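Putative type I restriction enzyme R protein (Bacteroides fragilis NCTC 9343, PDB 3EVY) is probably the motor and nuclease subunit of a type I restriction enzyme, required for ATP hydrolysis and DNA cleavage, here represented by a C-terminal fragment. Local coordinates at residues F31-V34 with K35-G38. Residues are numbered along the deposited sequence; the frame is centred on the assembly and turned at random.
Sequences FPTV and KSVG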
loop_
_atom_site.group_PDB
_atom_site.type_symbol
_atom_site.label_atom_id
_atom_site.label_comp_id
_atom_site.label_asym_id
_atom_site.label_seq_id
_atom_site.Cartn_x
_atom_site.Cartn_y
_atom_site.Cartn_z
ATOM N N PHE A 31 6.341 -8.175 1.544
ATOM C CA PHE A 31 6.863 -7.781 0.196
ATOM C C PHE A 31 7.797 -6.624 0.395
ATOM O O PHE A 31 7.410 -5.479 0.231
ATOM C CB PHE A 31 5.708 -7.381 -0.719
ATOM C CG PHE A 31 4.587 -8.434 -0.701
ATOM C CD1 PHE A 31 4.784 -9.695 -1.257
ATOM C CD2 PHE A 31 3.362 -8.137 -0.118
ATOM C CE1 PHE A 31 3.773 -10.665 -1.158
ATOM C CE2 PHE A 31 2.335 -9.077 -0.031
ATOM C CZ PHE A 31 2.526 -10.335 -0.556
ATOM N N PRO A 32 9.014 -6.926 0.834
ATOM C CA PRO A 32 9.958 -5.896 1.221
ATOM C C PRO A 32 10.378 -4.960 0.102
ATOM O O PRO A 32 10.766 -3.868 0.394
ATOM C CB PRO A 32 11.136 -6.695 1.805
ATOM C CG PRO A 32 11.016 -8.080 1.205
ATOM C CD PRO A 32 9.508 -8.293 1.139
ATOM N N THR A 33 10.325 -5.392 -1.169
ATOM C CA THR A 33 10.755 -4.593 -2.281
ATOM C C THR A 33 9.824 -4.833 -3.487
ATOM O O THR A 33 9.004 -5.725 -3.495
ATOM C CB THR A 33 12.188 -4.993 -2.756
ATOM O OG1 THR A 33 12.151 -6.382 -3.137
ATOM C CG2 THR A 33 13.226 -4.773 -1.624
ATOM N N VAL A 34 9.967 -4.019 -4.497
ATOM C CA VAL A 34 9.096 -4.206 -5.696
ATOM C C VAL A 34 9.449 -5.521 -6.389
ATOM O O VAL A 34 8.576 -6.300 -6.756
ATOM C CB VAL A 34 9.133 -2.990 -6.589
ATOM C CG1 VAL A 34 8.385 -3.230 -7.945
ATOM C CG2 VAL A 34 8.520 -1.769 -5.822
ATOM N N LYS A 35 10.739 -5.807 -6.492
ATOM C CA LYS A 35 11.178 -7.020 -7.156
ATOM C C LYS A 35 10.660 -8.243 -6.440
ATOM O O LYS A 35 10.354 -9.233 -7.098
ATOM C CB LYS A 35 12.702 -7.085 -7.192
ATOM C CG LYS A 35 13.237 -7.989 -8.264
ATOM C CD LYS A 35 14.678 -7.658 -8.583
ATOM C CE LYS A 35 14.735 -6.725 -9.801
ATOM N NZ LYS A 35 15.978 -5.931 -9.922
ATOM N N SER A 36 10.580 -8.202 -5.098
ATOM C CA SER A 36 10.021 -9.373 -4.330
ATOM C C SER A 36 8.604 -9.783 -4.782
ATOM O O SER A 36 8.212 -10.998 -4.724
ATOM C CB SER A 36 10.058 -9.126 -2.828
ATOM O OG SER A 36 8.955 -8.370 -2.414
ATOM N N VAL A 37 7.829 -8.799 -5.248
ATOM C CA VAL A 37 6.479 -9.081 -5.787
ATOM C C VAL A 37 6.618 -9.810 -7.110
ATOM O O VAL A 37 5.968 -10.844 -7.344
ATOM C CB VAL A 37 5.592 -7.818 -6.001
ATOM C CG1 VAL A 37 4.194 -8.227 -6.570
ATOM C CG2 VAL A 37 5.422 -7.017 -4.720
ATOM N N GLY A 38 7.480 -9.293 -7.960
ATOM C CA GLY A 38 7.873 -10.002 -9.201
ATOM C C GLY A 38 8.279 -11.456 -8.975
ATOM O O GLY A 38 8.005 -12.285 -9.804
#
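Ser-36 and Thr-33 hold each other twice at the N-terminus of the short helix 34-38, where Thr-33 is the N-cap. The capping bond runs from Ser-36 N to Thr-33 OG1, 3.1 Å, with an N-H...O angle of 152°. Thr-33 can offer that oxygen because chi1 of 59° sets OG1 between its own backbone N and carbonyl carbon, turned to the first turn of the helix. In return Ser-36 OG donates to Thr-33 O at 2.9 Å, tilted 24° from the carbonyl plane, so the hydroxyl ties the helix side chain back to the cap residue's main chain. The same OG reaches the incoming loop: it lies 3.4 Å from Phe-31 CA and 3.6 Å from Pro-32 CD, nestled against the bend that follows helix 12-30.

Val-34 contributes through its backbone. Its carbonyl oxygen takes Val-37 N at 3.0 Å, with the donor well above the carbonyl plane, and Gly-38 N weakly, while its isopropyl group points away from residues 35-38 and packs on Asp-83, Tyr-84 and Lys-87 of helix 78-91. Phe-31 and Val-37 are the buried residues here; the Phe-31 ring, on the loop, meets Phe-27 of helix 12-30 and, edge-to-face, Phe-49 of helix 43-63, which Val-37 also touches. Val-37 CG2 lies 4.0 Å from Phe-31 CB, the one apolar side-chain contact between the two segments.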